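Local coordinates for protein thiosulfate sulfurtransferase TUM1 (Saccharomyces cerevisiae, PDB 3UTN) that transfers persulfide sulfur from NFS1 to UBA4 in the pathway for 2-thiolation of the wobble uridine of tRNAs, at residues A40-K43 and V44-I47; F78-I81 and D82-S85; L145-F148 and N149-R152; S197-L200 and A201-N205; W310-W313 and V314-G318. All blocks are in the same frame, centred on the assembly; numbering follows the deposited sequence.

In the fold
The five contacts are local and follow one another along the chain. Contacts 1, 2 and 3 belong to the N-terminal rhodanese domain, contacts 4 and 5 to the C-terminal one. Each has a five-stranded parallel sheet of order 1-5-4-2-3. Contact 1 leads into strand 47-51, contact 2 leaves strand 77-78 and contact 3 leaves strand 141-145. Contact 4 leads likewise into strand 205-208. Contact 5 lies on helix 309-317, which follows strand 303-306. Centres of contacts 1 and 5 lie about 44 Å apart. Only the C-terminal domain has the catalytic cysteine, C282. W310 of contact 5 and I81 of contact 2 lie about 6 and 11 Å from it (side chains), so both domains approach it.

Contact 1 (A40-K43 and V44-I47); sequences ASEK and VHRI
OE2 of E42 is gripped by two backbone N-H groups of the following turn. H45 N gives the shorter and straighter bond, 2.6 Å to E42 OE2 with an N-H...O angle of 167°. It arrives on the anti side of the oxygen, somewhat out of the carboxylate plane. V44 N is 3.2 Å from E42 OE2 and bends more. It comes from above the plane, on the opposite face. The carboxylate is brought round by its torsions: CG stands anti to the backbone N (chi1 -162°), and the chain then bends at chi2 (51°). This folds the acid back over the backbone that follows it. The imidazole of H45 lies close by, with CD2 3.2 Å from E42 OE2. Its ND1 is hydrogen-bonded to D113, so the polar end of the ring is held by another loop. V44 CG1 lies over one face of the H45 ring, toward its rim.

The turn joins the end of helix 32-41 to strand 47-51 of the N-terminal rhodanese domain, and E42 is the first residue to leave the helical path. Replacing E42 with an alanine would probably leave the N-H groups of V44 and H45 without their shared acceptor and let the turn shift. Nearer the backbone of E42 the contact is apolar. I47 CD1 packs against E42 CB at 3.4 Å. I47 is buried and also touches F35, L38 and V39 of helix 32-41, while I115 of strand 115-119 lies against E42, H45 and I47.

Contact 2 (F78-I81 and D82-S85); sequences FFDI and DAIS
D80 and the backbone of the next turn make the main hydrogen bonds. A83 N donates to D80 OD1 at 3.0 Å, from well above the carboxylate plane. D82 N also reaches D80 OD1, but that bond is weak. The carbonyl of D80 takes I84 N, at 2.7 Å between D80 O and I84 N, with the donor nearly in line with the C=O bond. The aspartate therefore meets the turn with both its side chain and its carbonyl. I84 itself is the centre of an inverse gamma turn.

Two waters add bridges. One gives a hydrogen bond to each of the like-charged carboxylates of D80 and D82. The other donates to I81 O and I84 O.

The apolar contact is between F79 and I84. I84 CD1 sits over the centre of the F79 ring, 3.4 Å from the centroid and only 7° off the normal, a CH-pi contact. CG2 of I84 touches the ring at F79 CZ (3.5 Å). F79 CG lies anti to its backbone N (chi1 -176°), which carries the ring out to I84. The A83 methyl packs against D80 CG.

The turn belongs to the N-terminal rhodanese domain, yet the I81 side chain is about 11 Å from that of C282 in the other domain. It follows edge strand 77-78. F79 reaches helix 127-136 at C130, T133 and L134, and I84 joins it against F101 of helix 98-107.

Contact 3 (L145-F148 and N149-R152); sequences LNNF and NQYR
Y151 meets F148 obliquely. Y151 CD2 lies 3.5 Å from F148 CE1, with the planes at 34°. The Y151 ring also takes L145, whose CD2 is 3.6 Å from Y151 CD1; these two side chains cross at about a right angle. Y151 OH bonds to P157 O.

N147 is the N-cap of helix 148-153, and a cis peptide bond precedes it. Its OD1 accepts Q150 N at 2.9 Å. CG lies between the backbone N and the carbonyl carbon (chi1 56°), which points the amide oxygen at the first turn. N147 ND2 bonds to T247 O in the C-terminal rhodanese half, so N147 joins the two halves.

R152 has two conformers, and its side-chain contacts hold only for the one described. In that one the guanidinium lies over one face of the F148 ring, the planes 21° apart. R152 CZ is 3.3 Å from F148 CD2, which sits over the centre of the guanidinium. Further back, R152 CD makes a CH-pi contact with the same ring, 3.8 Å from its centroid. R152 NE donates to F148 O at 3.3 Å, from above the carbonyl plane. R152 N bonds F148 O from the opposite face of that plane. The R152 NH2 bond to N149 OD1 is weak, and NH2 also donates to R121 O.

The short helix follows strand 141-145 of the N-terminal rhodanese domain. L145 packs on strands 28-30 and 115-119, F148 meets Y119, and Y151 touches P32 of helix 32-41.

Contact 4 (S197-L200 and A201-N205); sequences SGEL and AKKFN
E199 and K203 form a salt bridge, 2.7 Å from E199 OE1 to K203 NZ. The ammonium meets the oxygen nearly along its C-O axis. The side chains lie side by side and point the same way. E199 stands just before the short helix 200-203, and K203 is its last residue, four positions on. This helix follows a Schellman motif at G198, which closes helix 188-196 with positive phi, and it leads into strand 205-208 of the C-terminal rhodanese domain. K203 gets there by bending at chi2, chi3 and chi4, while E199 stays extended beyond CG. With an alanine in place of E199, the K203 ammonium would probably lose its charge partner and be set free to turn.

K202 folds the other way. K202 NZ donates to G198 O at 2.9 Å. A water also gives to G198 O and accepts from K202 N. In the backbone, K203 N bonds E199 O at 2.6 Å, and F204 N bonds L200 O.

The buried side is apolar. L200 packs on V195 and I279, and F204 on L194 and I279, so both lie between helix 188-196 and strand 278-281. L200 O sits at the edge of the F204 ring, in its plane, 3.8 Å from F204 CD1.

Contact 5 (W310-W313 and V314-G318); sequences WTEW and VLKSG
W310 meets V314 one turn on. V314 N donates to W310 O at 2.7 Å, almost straight (172°). The V314 CG2 methyl lies over one face of the indole, but it is modelled too close to the ring, so the detail of this contact is doubtful. NE1 of W310 bonds to P227 O, and R210 makes a cation-pi contact with the ring.

T311 and L315 lie side by side and point the same way, with T311 CG2 3.8 Å from L315 CD1. T311 OG1 bonds to G283 O. L315 N donates to T311 O at 2.9 Å.

E312 reaches K316 in a salt bridge, 2.7 Å from E312 OE2 to K316 NZ. The ammonium comes from above the carboxylate plane, 47° out of it. Both chains are extended beyond CG and cross at a slant. Their methylenes also touch, K316 CD to E312 CG at 3.6 Å. The other oxygen, E312 OE1, bonds to Y306 OH, so each carboxylate oxygen has a partner.

W313 turns one indole face to S317. The OG of S317 stands over its centre, 3.4 Å from W313 CD2. The hydroxyl is hydrogen-bonded to Y188 OH. W313 NE1 bonds to W321 O.

These are i to i+4 pairs on helix 309-317; G318 after it has positive phi. The helix belongs to the active rhodanese domain. W310 and T311 make backbone bonds with C282, the active-site cysteine that forms the persulfide intermediate, and G283 of its loop.

Contact 1 (A40-K43 and V44-I47)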
loop_
_atom_site.group_PDB
_atom_site.type_symbol
_atom_site.label_atom_id
_atom_site.label_comp_id
_atom_site.label_asym_id
_atom_site.label_seq_id
_atom_site.Cartn_x
_atom_site.Cartn_y
_atom_site.Cartn_z
ATOM N N ALA A 40 -1.467 -5.940 -24.390
ATOM C CA ALA A 40 -1.634 -6.374 -25.763
ATOM C C ALA A 40 -2.853 -5.732 -26.396
ATOM O O ALA A 40 -2.835 -5.388 -27.569
ATOM C CB ALA A 40 -1.743 -7.882 -25.821
ATOM N N SER A 41 -3.910 -5.572 -25.608
ATOM C CA SER A 41 -5.181 -5.095 -26.127
ATOM C C SER A 41 -5.238 -3.582 -26.171
ATOM O O SER A 41 -6.071 -3.008 -26.870
ATOM C CB SER A 41 -6.326 -5.632 -25.282
ATOM O OG SER A 41 -6.214 -7.035 -25.154
ATOM N N GLU A 42 -4.346 -2.934 -25.433
ATOM C CA GLU A 42 -4.423 -1.494 -25.293
ATOM C C GLU A 42 -4.129 -0.759 -26.582
ATOM O O GLU A 42 -3.072 -0.931 -27.181
ATOM C CB GLU A 42 -3.517 -0.994 -24.178
ATOM C CG GLU A 42 -3.869 0.404 -23.713
ATOM C CD GLU A 42 -5.341 0.565 -23.387
ATOM O OE1 GLU A 42 -5.902 -0.314 -22.703
ATOM O OE2 GLU A 42 -5.936 1.573 -23.819
ATOM N N LYS A 43 -5.085 0.060 -26.999
ATOM C CA LYS A 43 -4.959 0.831 -28.223
ATOM C C LYS A 43 -4.986 2.318 -27.915
ATOM O O LYS A 43 -4.489 3.126 -28.697
ATOM C CB LYS A 43 -6.095 0.482 -29.185
ATOM C CG LYS A 43 -6.107 -0.967 -29.639
ATOM C CD LYS A 43 -7.350 -1.271 -30.464
ATOM C CE LYS A 43 -7.207 -2.581 -31.223
ATOM N NZ LYS A 43 -6.105 -2.516 -32.226
ATOM N N VAL A 44 -5.559 2.669 -26.767
ATOM C CA VAL A 44 -5.805 4.068 -26.423
ATOM C C VAL A 44 -4.806 4.583 -25.393
ATOM O O VAL A 44 -4.161 5.613 -25.607
ATOM C CB VAL A 44 -7.255 4.280 -25.915
ATOM C CG1 VAL A 44 -7.495 5.735 -25.528
ATOM C CG2 VAL A 44 -8.261 3.849 -26.973
ATOM N N HIS A 45 -4.675 3.856 -24.286
ATOM C CA HIS A 45 -3.919 4.340 -23.139
ATOM C C HIS A 45 -2.542 3.786 -23.077
ATOM O O HIS A 45 -2.328 2.597 -23.269
ATOM C CB HIS A 45 -4.641 4.002 -21.843
ATOM C CG HIS A 45 -6.100 4.378 -21.839
ATOM N ND1 HIS A 45 -6.516 5.649 -21.930
ATOM C CD2 HIS A 45 -7.247 3.595 -21.723
ATOM C CE1 HIS A 45 -7.856 5.686 -21.890
ATOM N NE2 HIS A 45 -8.304 4.425 -21.757
ATOM N N ARG A 46 -1.580 4.643 -22.787
ATOM C CA ARG A 46 -0.251 4.163 -22.505
ATOM C C ARG A 46 -0.324 3.319 -21.241
ATOM O O ARG A 46 -1.025 3.665 -20.293
ATOM C CB ARG A 46 0.688 5.334 -22.311
ATOM C CG ARG A 46 2.140 5.000 -22.554
ATOM C CD ARG A 46 2.943 6.276 -22.611
ATOM N NE ARG A 46 2.887 6.982 -21.337
ATOM C CZ ARG A 46 3.668 8.004 -21.007
ATOM N NH1 ARG A 46 4.575 8.461 -21.860
ATOM N NH2 ARG A 46 3.535 8.571 -19.818
ATOM N N ILE A 47 0.362 2.187 -21.245
ATOM C CA ILE A 47 0.410 1.373 -20.049
ATOM C C ILE A 47 1.789 1.494 -19.459
ATOM O O ILE A 47 2.792 1.114 -20.065
ATOM C CB ILE A 47 0.034 -0.088 -20.295
ATOM C CG1 ILE A 47 -1.431 -0.160 -20.718
ATOM C CG2 ILE A 47 0.263 -0.905 -19.029
ATOM C CD1 ILE A 47 -1.828 -1.504 -21.259
#

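Contact 2 (F78-I81 and D82-S85)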
loop_
_atom_site.group_PDB
_atom_site.type_symbol
_atom_site.label_atom_id
_atom_site.label_comp_id
_atom_site.label_asym_id
_atom_site.label_seq_id
_atom_site.Cartn_x
_atom_site.Cartn_y
_atom_site.Cartn_z
ATOM N N PHE A 78 9.887 3.817 -12.262
ATOM C CA PHE A 78 10.097 3.497 -10.898
ATOM C C PHE A 78 9.346 4.528 -10.092
ATOM O O PHE A 78 9.483 5.723 -10.322
ATOM C CB PHE A 78 11.571 3.542 -10.572
ATOM C CG PHE A 78 11.855 3.363 -9.129
ATOM C CD1 PHE A 78 11.654 2.129 -8.520
ATOM C CD2 PHE A 78 12.304 4.431 -8.368
ATOM C CE1 PHE A 78 11.908 1.961 -7.175
ATOM C CE2 PHE A 78 12.565 4.263 -7.021
ATOM C CZ PHE A 78 12.364 3.030 -6.427
ATOM N N PHE A 79 8.536 4.051 -9.164
ATOM C CA PHE A 79 7.823 4.925 -8.266
ATOM C C PHE A 79 8.565 4.871 -6.958
ATOM O O PHE A 79 8.550 3.858 -6.261
ATOM C CB PHE A 79 6.395 4.442 -8.083
ATOM C CG PHE A 79 5.550 5.341 -7.235
ATOM C CD1 PHE A 79 5.642 5.300 -5.851
ATOM C CD2 PHE A 79 4.643 6.214 -7.821
ATOM C CE1 PHE A 79 4.850 6.117 -5.062
ATOM C CE2 PHE A 79 3.845 7.035 -7.038
ATOM C CZ PHE A 79 3.948 6.984 -5.658
ATOM N N ASP A 80 9.220 5.967 -6.633
ATOM C CA ASP A 80 9.989 6.032 -5.425
ATOM C C ASP A 80 9.063 6.289 -4.253
ATOM O O ASP A 80 8.674 7.423 -3.986
ATOM C CB ASP A 80 11.052 7.112 -5.528
ATOM C CG ASP A 80 12.100 6.979 -4.463
ATOM O OD1 ASP A 80 11.762 6.504 -3.362
ATOM O OD2 ASP A 80 13.254 7.343 -4.726
ATOM N N ILE A 81 8.715 5.208 -3.566
ATOM C CA ILE A 81 7.861 5.254 -2.387
ATOM C C ILE A 81 8.363 6.295 -1.393
ATOM O O ILE A 81 7.574 7.027 -0.800
ATOM C CB ILE A 81 7.788 3.851 -1.730
ATOM C CG1 ILE A 81 6.900 2.923 -2.570
ATOM C CG2 ILE A 81 7.323 3.917 -0.284
ATOM C CD1 ILE A 81 5.453 3.350 -2.691
ATOM N N ASP A 82 9.681 6.368 -1.240
ATOM C CA ASP A 82 10.291 7.299 -0.300
ATOM C C ASP A 82 10.198 8.734 -0.773
ATOM O O ASP A 82 9.812 9.610 -0.008
ATOM C CB ASP A 82 11.750 6.939 -0.066
ATOM C CG ASP A 82 11.905 5.633 0.646
ATOM O OD1 ASP A 82 11.074 5.330 1.523
ATOM O OD2 ASP A 82 12.861 4.907 0.329
ATOM N N ALA A 83 10.570 8.968 -2.026
ATOM C CA ALA A 83 10.587 10.317 -2.577
ATOM C C ALA A 83 9.178 10.840 -2.777
ATOM O O ALA A 83 8.911 12.012 -2.541
ATOM C CB ALA A 83 11.364 10.350 -3.879
ATOM N N ILE A 84 8.273 9.963 -3.192
ATOM C CA ILE A 84 6.897 10.359 -3.449
ATOM C C ILE A 84 6.091 10.152 -2.176
ATOM O O ILE A 84 5.172 9.336 -2.094
ATOM C CB ILE A 84 6.308 9.624 -4.658
ATOM C CG1 ILE A 84 7.353 9.581 -5.779
ATOM C CG2 ILE A 84 5.015 10.296 -5.103
ATOM C CD1 ILE A 84 7.033 8.651 -6.924
ATOM N N SER A 85 6.486 10.908 -1.166
ATOM C CA SER A 85 5.871 10.864 0.129
ATOM C C SER A 85 6.043 12.258 0.687
ATOM O O SER A 85 6.719 13.098 0.080
ATOM C CB SER A 85 6.580 9.846 1.021
ATOM O OG SER A 85 7.926 10.224 1.238
HETATM O O HOH W 1 12.805 4.405 -2.382
HETATM O O HOH W 2 4.922 6.900 -1.596
#

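Contact 3 (L145-F148 and N149-R152)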
loop_
_atom_site.group_PDB
_atom_site.type_symbol
_atom_site.label_atom_id
_atom_site.label_comp_id
_atom_site.label_asym_id
_atom_site.label_seq_id
_atom_site.Cartn_x
_atom_site.Cartn_y
_atom_site.Cartn_z
ATOM N N LEU A 145 -0.381 -4.663 -10.053
ATOM C CA LEU A 145 -0.050 -5.950 -10.591
ATOM C C LEU A 145 -0.039 -6.899 -9.431
ATOM O O LEU A 145 0.573 -6.633 -8.396
ATOM C CB LEU A 145 1.299 -5.947 -11.286
ATOM C CG LEU A 145 1.658 -7.313 -11.874
ATOM C CD1 LEU A 145 0.782 -7.641 -13.069
ATOM C CD2 LEU A 145 3.114 -7.309 -12.262
ATOM N N ASN A 146 -0.735 -8.007 -9.603
ATOM C CA ASN A 146 -0.809 -8.982 -8.564
ATOM C C ASN A 146 -0.240 -10.335 -8.980
ATOM O O ASN A 146 -0.961 -11.198 -9.440
ATOM C CB ASN A 146 -2.240 -9.136 -8.079
ATOM C CG ASN A 146 -2.322 -10.015 -6.873
ATOM O OD1 ASN A 146 -1.411 -10.019 -6.042
ATOM N ND2 ASN A 146 -3.396 -10.791 -6.774
ATOM N N ASN A 147 1.061 -10.509 -8.839
ATOM C CA ASN A 147 1.979 -9.446 -8.497
ATOM C C ASN A 147 3.206 -9.700 -9.332
ATOM O O ASN A 147 3.226 -10.630 -10.140
ATOM C CB ASN A 147 2.317 -9.446 -7.006
ATOM C CG ASN A 147 2.868 -10.775 -6.523
ATOM O OD1 ASN A 147 3.224 -11.645 -7.313
ATOM N ND2 ASN A 147 2.943 -10.932 -5.216
ATOM N N PHE A 148 4.227 -8.888 -9.134
ATOM C CA PHE A 148 5.425 -9.019 -9.908
ATOM C C PHE A 148 6.126 -10.340 -9.652
ATOM O O PHE A 148 6.765 -10.870 -10.549
ATOM C CB PHE A 148 6.358 -7.866 -9.629
ATOM C CG PHE A 148 7.460 -7.736 -10.620
ATOM C CD1 PHE A 148 7.211 -7.864 -11.984
ATOM C CD2 PHE A 148 8.747 -7.448 -10.196
ATOM C CE1 PHE A 148 8.238 -7.728 -12.897
ATOM C CE2 PHE A 148 9.773 -7.303 -11.107
ATOM C CZ PHE A 148 9.518 -7.440 -12.458
ATOM N N ASN A 149 6.000 -10.864 -8.436
ATOM C CA ASN A 149 6.551 -12.175 -8.112
ATOM C C ASN A 149 6.026 -13.214 -9.073
ATOM O O ASN A 149 6.792 -13.956 -9.678
ATOM C CB ASN A 149 6.192 -12.591 -6.690
ATOM C CG ASN A 149 6.994 -11.847 -5.644
ATOM O OD1 ASN A 149 7.948 -11.140 -5.961
ATOM N ND2 ASN A 149 6.616 -12.014 -4.389
ATOM N N GLN A 150 4.708 -13.245 -9.219
ATOM C CA GLN A 150 4.068 -14.233 -10.065
ATOM C C GLN A 150 4.362 -13.914 -11.501
ATOM O O GLN A 150 4.629 -14.799 -12.301
ATOM C CB GLN A 150 2.571 -14.256 -9.811
ATOM C CG GLN A 150 2.236 -14.901 -8.486
ATOM C CD GLN A 150 2.698 -16.340 -8.422
ATOM O OE1 GLN A 150 1.897 -17.254 -8.570
ATOM N NE2 GLN A 150 3.999 -16.546 -8.209
ATOM N N TYR A 151 4.338 -12.622 -11.800
ATOM C CA TYR A 151 4.706 -12.121 -13.094
ATOM C C TYR A 151 6.055 -12.683 -13.512
ATOM O O TYR A 151 6.210 -13.190 -14.625
ATOM C CB TYR A 151 4.768 -10.603 -13.021
ATOM C CG TYR A 151 4.919 -9.945 -14.347
ATOM C CD1 TYR A 151 3.806 -9.491 -15.041
ATOM C CD2 TYR A 151 6.173 -9.772 -14.910
ATOM C CE1 TYR A 151 3.943 -8.874 -16.269
ATOM C CE2 TYR A 151 6.322 -9.170 -16.139
ATOM C CZ TYR A 151 5.201 -8.722 -16.811
ATOM O OH TYR A 151 5.346 -8.118 -18.021
ATOM N N ARG A 152 7.031 -12.588 -12.614
ATOM C CA ARG A 152 8.360 -13.099 -12.902
ATOM C C ARG A 152 8.372 -14.616 -12.884
ATOM O O ARG A 152 8.909 -15.238 -13.792
ATOM C CB ARG A 152 9.378 -12.548 -11.917
ATOM C CG ARG A 152 9.801 -11.129 -12.230
ATOM C CD ARG A 152 10.684 -10.600 -11.122
ATOM N NE ARG A 152 9.965 -10.548 -9.851
ATOM C CZ ARG A 152 10.419 -9.935 -8.762
ATOM N NH1 ARG A 152 11.589 -9.308 -8.788
ATOM N NH2 ARG A 152 9.695 -9.945 -7.656
#

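Contact 4 (S197-L200 and A201-N205)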
loop_
_atom_site.group_PDB
_atom_site.type_symbol
_atom_site.label_atom_id
_atom_site.label_comp_id
_atom_site.label_asym_id
_atom_site.label_seq_id
_atom_site.Cartn_x
_atom_site.Cartn_y
_atom_site.Cartn_z
ATOM N N SER A 197 -12.344 8.849 22.017
ATOM C CA SER A 197 -13.771 8.669 22.268
ATOM C C SER A 197 -14.143 7.208 22.493
ATOM O O SER A 197 -15.283 6.905 22.837
ATOM C CB SER A 197 -14.595 9.251 21.126
ATOM O OG SER A 197 -14.328 8.553 19.927
ATOM N N GLY A 198 -13.175 6.309 22.307
ATOM C CA GLY A 198 -13.393 4.872 22.495
ATOM C C GLY A 198 -14.355 4.337 21.458
ATOM O O GLY A 198 -15.042 3.340 21.688
ATOM N N GLU A 199 -14.406 5.023 20.323
ATOM C CA GLU A 199 -15.345 4.720 19.259
ATOM C C GLU A 199 -14.651 4.076 18.071
ATOM O O GLU A 199 -15.307 3.722 17.095
ATOM C CB GLU A 199 -16.032 5.994 18.784
ATOM C CG GLU A 199 -17.040 6.581 19.754
ATOM C CD GLU A 199 -17.435 7.993 19.372
ATOM O OE1 GLU A 199 -17.151 8.404 18.225
ATOM O OE2 GLU A 199 -18.018 8.697 20.222
ATOM N N LEU A 200 -13.329 3.943 18.143
ATOM C CA LEU A 200 -12.584 3.387 17.024
ATOM C C LEU A 200 -13.119 2.014 16.647
ATOM O O LEU A 200 -13.576 1.823 15.523
ATOM C CB LEU A 200 -11.079 3.335 17.298
ATOM C CG LEU A 200 -10.280 2.734 16.137
ATOM C CD1 LEU A 200 -10.444 3.537 14.856
ATOM C CD2 LEU A 200 -8.812 2.606 16.495
ATOM N N ALA A 201 -13.085 1.074 17.588
ATOM C CA ALA A 201 -13.583 -0.274 17.335
ATOM C C ALA A 201 -15.090 -0.274 17.093
ATOM O O ALA A 201 -15.594 -1.078 16.312
ATOM C CB ALA A 201 -13.224 -1.208 18.478
ATOM N N LYS A 202 -15.794 0.645 17.755
ATOM C CA LYS A 202 -17.245 0.777 17.622
ATOM C C LYS A 202 -17.633 1.202 16.215
ATOM O O LYS A 202 -18.518 0.612 15.607
ATOM C CB LYS A 202 -17.798 1.796 18.622
ATOM C CG LYS A 202 -17.966 1.287 20.044
ATOM C CD LYS A 202 -18.516 2.387 20.947
ATOM C CE LYS A 202 -18.553 1.959 22.408
ATOM N NZ LYS A 202 -17.196 1.926 23.023
ATOM N N LYS A 203 -16.963 2.230 15.705
ATOM C CA LYS A 203 -17.315 2.804 14.420
ATOM C C LYS A 203 -16.564 2.152 13.269
ATOM O O LYS A 203 -16.996 2.235 12.129
ATOM C CB LYS A 203 -17.082 4.320 14.404
ATOM C CG LYS A 203 -17.863 5.103 15.452
ATOM C CD LYS A 203 -18.596 6.289 14.837
ATOM C CE LYS A 203 -17.661 7.407 14.398
ATOM N NZ LYS A 203 -17.261 8.288 15.532
ATOM N N PHE A 204 -15.439 1.510 13.566
ATOM C CA PHE A 204 -14.579 0.981 12.516
ATOM C C PHE A 204 -14.032 -0.389 12.812
ATOM O O PHE A 204 -13.809 -0.761 13.959
ATOM C CB PHE A 204 -13.390 1.914 12.257
ATOM C CG PHE A 204 -13.784 3.265 11.761
ATOM C CD1 PHE A 204 -14.021 4.299 12.652
ATOM C CD2 PHE A 204 -13.929 3.505 10.404
ATOM C CE1 PHE A 204 -14.400 5.550 12.195
ATOM C CE2 PHE A 204 -14.300 4.754 9.941
ATOM C CZ PHE A 204 -14.539 5.779 10.838
ATOM N N ASN A 205 -13.816 -1.134 11.740
ATOM C CA ASN A 205 -12.866 -2.209 11.765
ATOM C C ASN A 205 -11.543 -1.506 11.618
ATOM O O ASN A 205 -11.287 -0.845 10.619
ATOM C CB ASN A 205 -13.100 -3.134 10.591
ATOM C CG ASN A 205 -14.536 -3.573 10.496
ATOM O OD1 ASN A 205 -15.052 -4.191 11.416
ATOM N ND2 ASN A 205 -15.194 -3.231 9.397
HETATM O O HOH W 3 -14.745 1.470 19.999
#

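Contact 5 (W310-W313 and V314-G318)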
loop_
_atom_site.group_PDB
_atom_site.type_symbol
_atom_site.label_atom_id
_atom_site.label_comp_id
_atom_site.label_asym_id
_atom_site.label_seq_id
_atom_site.Cartn_x
_atom_site.Cartn_y
_atom_site.Cartn_z
ATOM N N TRP A 310 1.083 3.605 13.094
ATOM C CA TRP A 310 1.561 3.404 14.437
ATOM C C TRP A 310 2.597 4.407 14.833
ATOM O O TRP A 310 2.562 4.937 15.940
ATOM C CB TRP A 310 2.108 2.003 14.591
ATOM C CG TRP A 310 2.546 1.751 15.993
ATOM C CD1 TRP A 310 3.814 1.428 16.440
ATOM C CD2 TRP A 310 1.726 1.842 17.195
ATOM N NE1 TRP A 310 3.827 1.287 17.800
ATOM C CE2 TRP A 310 2.607 1.522 18.314
ATOM C CE3 TRP A 310 0.392 2.130 17.445
ATOM C CZ2 TRP A 310 2.153 1.508 19.622
ATOM C CZ3 TRP A 310 -0.048 2.119 18.764
ATOM C CH2 TRP A 310 0.810 1.811 19.824
ATOM N N THR A 311 3.514 4.687 13.917
ATOM C CA THR A 311 4.597 5.620 14.181
ATOM C C THR A 311 4.066 6.982 14.581
ATOM O O THR A 311 4.402 7.499 15.646
ATOM C CB THR A 311 5.514 5.764 12.965
ATOM O OG1 THR A 311 6.072 4.481 12.665
ATOM C CG2 THR A 311 6.625 6.751 13.266
ATOM N N GLU A 312 3.231 7.556 13.726
ATOM C CA GLU A 312 2.642 8.832 14.040
ATOM C C GLU A 312 1.795 8.702 15.285
ATOM O O GLU A 312 1.813 9.578 16.144
ATOM C CB GLU A 312 1.787 9.336 12.899
ATOM C CG GLU A 312 1.227 10.711 13.169
ATOM C CD GLU A 312 -0.000 11.006 12.355
ATOM O OE1 GLU A 312 -0.876 10.120 12.239
ATOM O OE2 GLU A 312 -0.092 12.135 11.846
ATOM N N TRP A 313 1.055 7.602 15.375
ATOM C CA TRP A 313 0.205 7.369 16.520
ATOM C C TRP A 313 0.970 7.521 17.798
ATOM O O TRP A 313 0.589 8.300 18.664
ATOM C CB TRP A 313 -0.411 5.985 16.488
ATOM C CG TRP A 313 -1.280 5.822 17.687
ATOM C CD1 TRP A 313 -0.993 5.151 18.862
ATOM C CD2 TRP A 313 -2.597 6.414 17.892
ATOM N NE1 TRP A 313 -2.032 5.254 19.743
ATOM C CE2 TRP A 313 -3.026 6.003 19.223
ATOM C CE3 TRP A 313 -3.445 7.198 17.119
ATOM C CZ2 TRP A 313 -4.252 6.372 19.742
ATOM C CZ3 TRP A 313 -4.675 7.570 17.655
ATOM C CH2 TRP A 313 -5.062 7.168 18.938
ATOM N N VAL A 314 2.051 6.760 17.919
ATOM C CA VAL A 314 2.892 6.783 19.104
ATOM C C VAL A 314 3.476 8.163 19.332
ATOM O O VAL A 314 3.359 8.720 20.427
ATOM C CB VAL A 314 4.025 5.758 18.997
ATOM C CG1 VAL A 314 5.092 6.015 20.052
ATOM C CG2 VAL A 314 3.447 4.375 19.160
ATOM N N LEU A 315 4.083 8.713 18.288
ATOM C CA LEU A 315 4.762 9.999 18.387
ATOM C C LEU A 315 3.825 11.123 18.789
ATOM O O LEU A 315 4.208 12.007 19.548
ATOM C CB LEU A 315 5.473 10.336 17.080
ATOM C CG LEU A 315 6.755 9.538 16.842
ATOM C CD1 LEU A 315 7.333 9.823 15.465
ATOM C CD2 LEU A 315 7.778 9.825 17.934
ATOM N N LYS A 316 2.593 11.079 18.296
ATOM C CA LYS A 316 1.629 12.121 18.604
ATOM C C LYS A 316 0.846 11.850 19.886
ATOM O O LYS A 316 0.447 12.785 20.576
ATOM C CB LYS A 316 0.674 12.330 17.432
ATOM C CG LYS A 316 1.266 13.110 16.270
ATOM C CD LYS A 316 0.185 13.449 15.264
ATOM C CE LYS A 316 0.688 14.349 14.154
ATOM N NZ LYS A 316 -0.361 14.528 13.113
ATOM N N SER A 317 0.632 10.575 20.201
ATOM C CA SER A 317 -0.259 10.192 21.298
ATOM C C SER A 317 0.479 9.908 22.590
ATOM O O SER A 317 -0.068 10.091 23.676
ATOM C CB SER A 317 -1.074 8.960 20.917
ATOM O OG SER A 317 -1.711 9.142 19.670
ATOM N N GLY A 318 1.713 9.441 22.465
ATOM C CA GLY A 318 2.485 9.027 23.620
ATOM C C GLY A 318 2.072 7.654 24.104
ATOM O O GLY A 318 1.108 7.073 23.593
#